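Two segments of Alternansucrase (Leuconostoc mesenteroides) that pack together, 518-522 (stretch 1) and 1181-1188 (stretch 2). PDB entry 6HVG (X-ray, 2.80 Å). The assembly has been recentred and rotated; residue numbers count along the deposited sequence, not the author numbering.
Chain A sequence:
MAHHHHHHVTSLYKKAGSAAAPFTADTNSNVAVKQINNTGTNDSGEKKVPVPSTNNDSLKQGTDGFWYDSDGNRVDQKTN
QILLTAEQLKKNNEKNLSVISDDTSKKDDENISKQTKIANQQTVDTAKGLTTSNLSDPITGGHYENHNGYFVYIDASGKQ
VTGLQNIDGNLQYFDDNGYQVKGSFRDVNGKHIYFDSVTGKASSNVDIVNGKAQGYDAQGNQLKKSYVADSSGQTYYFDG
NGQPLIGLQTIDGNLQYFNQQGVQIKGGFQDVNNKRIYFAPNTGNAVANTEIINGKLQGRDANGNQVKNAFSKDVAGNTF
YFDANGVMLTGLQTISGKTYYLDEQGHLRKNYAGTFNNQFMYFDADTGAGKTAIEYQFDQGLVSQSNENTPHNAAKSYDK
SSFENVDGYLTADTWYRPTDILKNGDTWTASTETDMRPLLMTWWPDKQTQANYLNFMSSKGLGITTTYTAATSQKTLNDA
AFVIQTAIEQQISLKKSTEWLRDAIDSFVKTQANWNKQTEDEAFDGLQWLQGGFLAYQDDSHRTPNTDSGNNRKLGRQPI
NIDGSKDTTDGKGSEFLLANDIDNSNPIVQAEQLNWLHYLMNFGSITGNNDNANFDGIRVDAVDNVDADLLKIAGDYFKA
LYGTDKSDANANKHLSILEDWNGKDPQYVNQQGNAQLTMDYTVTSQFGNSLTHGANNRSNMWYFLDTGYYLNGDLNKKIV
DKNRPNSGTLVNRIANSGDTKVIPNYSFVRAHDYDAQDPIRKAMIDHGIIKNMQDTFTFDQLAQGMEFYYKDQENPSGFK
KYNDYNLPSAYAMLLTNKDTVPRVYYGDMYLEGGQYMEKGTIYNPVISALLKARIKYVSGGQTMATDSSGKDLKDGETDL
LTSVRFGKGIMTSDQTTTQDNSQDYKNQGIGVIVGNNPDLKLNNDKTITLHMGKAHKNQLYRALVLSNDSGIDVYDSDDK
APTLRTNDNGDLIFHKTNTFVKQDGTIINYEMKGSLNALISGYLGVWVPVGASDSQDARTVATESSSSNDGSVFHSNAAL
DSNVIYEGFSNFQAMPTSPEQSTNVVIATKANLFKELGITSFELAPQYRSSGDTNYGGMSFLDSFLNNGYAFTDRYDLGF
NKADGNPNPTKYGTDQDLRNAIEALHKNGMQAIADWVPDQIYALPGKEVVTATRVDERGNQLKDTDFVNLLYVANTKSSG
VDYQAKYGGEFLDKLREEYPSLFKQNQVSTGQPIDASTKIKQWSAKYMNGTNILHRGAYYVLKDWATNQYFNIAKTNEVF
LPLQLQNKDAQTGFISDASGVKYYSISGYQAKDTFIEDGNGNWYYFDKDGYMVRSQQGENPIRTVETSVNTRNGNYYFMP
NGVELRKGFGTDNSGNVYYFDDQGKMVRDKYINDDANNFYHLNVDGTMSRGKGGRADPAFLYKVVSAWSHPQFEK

Stretch 1 518-522: QTEDE
Stretch 2 (1181-1188) QLKDTDFV

Packing of residues 518-522 against residues 1181-1188 of alternansucrase, two segments of one chain whose touching residues lie at least 661 positions apart in sequence. The contact is small, burying 202 Å² summed over both sides, and is made by side chains and carbonyl groups, with no backbone-to-backbone hydrogen bond across it. Gln 518 and Thr 519 lie in a 3-10 segment that begins earlier in the chain (phi/psi -59/-31 and -94/10); Glu 520 follows at -106/-2, the chain turns at Asp 521 with a positive phi (55/51), and it extends at Glu 522 (-45/130). Stretch 2 has no regular helix or strand. The register is set by two CA-CA approaches, Glu 520 to Phe 1187 at 7.0 Å and Asp 521 to Thr 1185 at 7.3 Å, so stretch 1 advances as stretch 2 runs back.

Gln 1181 (-59/137) stays out of reach. Leu 1182 (-61/147; chi1 m, chi2 t) points toward stretch 1 and brings its CD1 to 4.2 Å from Asp 521 O and 4.3 Å from Asp 521 CB, van der Waals contacts with the backbone carbonyl and the CB of Asp 521. Lys 1183 (-61/-46; chi1 p) makes no contact. At Asp 1184 (-117/60; chi1 m) the CB leaves sideways and the carboxylate leads away from stretch 1; the approach is through the backbone, with Asp 1184 O 4.0 Å from Asp 521 OD2.

Thr 1185 (-121/136; chi1 t) supplies the polar link. Its OG1 donates a hydrogen bond to Asp 521 OD2 at 3.1 Å; Asp 521 points its CA-to-CB bond toward stretch 2, with chi1 m and chi2 -15°. The same OG1 accepts from Phe 1187 N at 3.0 Å, with an N-H...O angle of 146°, so one hydroxyl both braces the local backbone of stretch 2 and links it to stretch 1. Asp 1186 (-87/-11; chi1 m) points sideways, and its carboxylate oxygens are hydrogen-bonded elsewhere in the structure.

Phe 1187 (-80/83; chi1 t, chi2 -56°) points toward stretch 1 and is buried. Its ring meets Thr 519 O edge-on: the carbonyl oxygen lies near the ring plane, 3.6 Å from Phe 1187 CD2, where the slightly positive rim suits an oxygen. Glu 520 (chi1 m, chi2 t) adds an aliphatic contact, its CG 4.3 Å from Phe 1187 CE2, while its carboxylate is hydrogen-bonded elsewhere. Val 1188 (-133/130; chi1 t) is out of reach; its N makes a weak hydrogen bond to Asp 1186 O at 3.0 Å.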

# COMPACT_ATOMS: atom_id res chain seq x y z
N GLN A 518 0.92 5.73 17.96
CA GLN A 518 1.12 4.48 18.70
C GLN A 518 -0.21 3.89 19.18
O GLN A 518 -0.37 2.67 19.26
CB GLN A 518 2.06 4.71 19.86
CG GLN A 518 3.46 5.10 19.42
CD GLN A 518 4.44 5.22 20.57
OE1 GLN A 518 4.08 5.09 21.75
NE2 GLN A 518 5.68 5.50 20.22
N THR A 519 -1.16 4.76 19.47
CA THR A 519 -2.51 4.32 19.82
C THR A 519 -3.45 4.29 18.64
O THR A 519 -4.64 4.15 18.83
CB THR A 519 -3.09 5.23 20.93
OG1 THR A 519 -2.97 6.61 20.56
CG2 THR A 519 -2.34 4.97 22.22
N GLU A 520 -2.91 4.44 17.43
CA GLU A 520 -3.73 4.40 16.20
C GLU A 520 -3.55 3.10 15.41
O GLU A 520 -4.19 2.92 14.38
CB GLU A 520 -3.44 5.61 15.31
CG GLU A 520 -3.89 6.92 15.93
CD GLU A 520 -3.71 8.10 15.02
OE1 GLU A 520 -3.06 7.96 13.98
OE2 GLU A 520 -4.20 9.20 15.35
N ASP A 521 -2.68 2.20 15.88
CA ASP A 521 -2.48 0.90 15.28
C ASP A 521 -2.14 0.97 13.79
O ASP A 521 -2.79 0.32 12.97
CB ASP A 521 -3.73 0.04 15.52
CG ASP A 521 -3.92 -0.33 16.99
OD1 ASP A 521 -2.97 -0.18 17.78
OD2 ASP A 521 -5.04 -0.77 17.34
N GLU A 522 -1.14 1.78 13.45
CA GLU A 522 -0.62 1.83 12.10
C GLU A 522 -0.45 0.42 11.55
O GLU A 522 0.11 -0.44 12.22
CB GLU A 522 0.72 2.58 12.06
CG GLU A 522 1.11 3.08 10.67
CD GLU A 522 2.40 3.88 10.65
OE1 GLU A 522 3.38 3.44 11.29
OE2 GLU A 522 2.44 4.96 10.02
N GLN A 1181 -13.82 -3.38 11.40
CA GLN A 1181 -13.04 -3.03 12.56
C GLN A 1181 -11.84 -3.95 12.61
O GLN A 1181 -11.99 -5.15 12.36
CB GLN A 1181 -13.93 -3.22 13.78
CG GLN A 1181 -13.32 -2.87 15.10
CD GLN A 1181 -14.32 -2.94 16.22
OE1 GLN A 1181 -15.45 -2.48 16.09
NE2 GLN A 1181 -13.89 -3.45 17.36
N LEU A 1182 -10.66 -3.41 12.91
CA LEU A 1182 -9.46 -4.25 13.08
C LEU A 1182 -9.71 -5.21 14.22
O LEU A 1182 -10.43 -4.87 15.15
CB LEU A 1182 -8.19 -3.45 13.36
CG LEU A 1182 -7.44 -2.76 12.21
CD1 LEU A 1182 -6.14 -2.17 12.74
CD2 LEU A 1182 -7.14 -3.66 11.03
N LYS A 1183 -9.16 -6.42 14.13
CA LYS A 1183 -9.47 -7.49 15.11
C LYS A 1183 -9.08 -7.12 16.55
O LYS A 1183 -9.87 -7.30 17.48
CB LYS A 1183 -8.86 -8.85 14.70
CG LYS A 1183 -7.35 -8.87 14.44
CD LYS A 1183 -6.80 -10.30 14.35
CE LYS A 1183 -7.02 -10.97 12.98
NZ LYS A 1183 -5.99 -10.59 11.97
N ASP A 1184 -7.88 -6.58 16.73
CA ASP A 1184 -7.34 -6.32 18.08
C ASP A 1184 -7.11 -4.82 18.32
O ASP A 1184 -5.98 -4.40 18.59
CB ASP A 1184 -6.02 -7.10 18.27
CG ASP A 1184 -6.18 -8.61 18.01
OD1 ASP A 1184 -7.26 -9.17 18.33
OD2 ASP A 1184 -5.22 -9.23 17.48
N THR A 1185 -8.18 -4.04 18.24
CA THR A 1185 -8.07 -2.61 18.40
C THR A 1185 -8.92 -2.10 19.56
O THR A 1185 -10.09 -2.47 19.72
CB THR A 1185 -8.46 -1.81 17.12
OG1 THR A 1185 -8.14 -0.42 17.30
CG2 THR A 1185 -9.97 -1.90 16.85
N ASP A 1186 -8.31 -1.22 20.34
CA ASP A 1186 -9.03 -0.50 21.38
C ASP A 1186 -9.66 0.74 20.80
O ASP A 1186 -10.45 1.38 21.47
CB ASP A 1186 -8.08 -0.09 22.53
CG ASP A 1186 -7.21 -1.22 23.00
OD1 ASP A 1186 -7.73 -2.37 23.05
OD2 ASP A 1186 -6.00 -0.96 23.27
N PHE A 1187 -9.28 1.09 19.57
CA PHE A 1187 -9.80 2.28 18.92
C PHE A 1187 -11.19 1.99 18.33
O PHE A 1187 -11.32 1.69 17.15
CB PHE A 1187 -8.83 2.75 17.86
CG PHE A 1187 -8.96 4.22 17.51
CD1 PHE A 1187 -10.16 4.76 17.08
CD2 PHE A 1187 -7.85 5.05 17.59
CE1 PHE A 1187 -10.25 6.09 16.72
CE2 PHE A 1187 -7.94 6.37 17.23
CZ PHE A 1187 -9.14 6.89 16.80
N VAL A 1188 -12.21 2.08 19.17
CA VAL A 1188 -13.58 1.87 18.78
C VAL A 1188 -14.46 2.99 19.33
O VAL A 1188 -14.39 3.30 20.52
CB VAL A 1188 -14.08 0.51 19.26
CG1 VAL A 1188 -15.50 0.24 18.81
CG2 VAL A 1188 -13.16 -0.58 18.73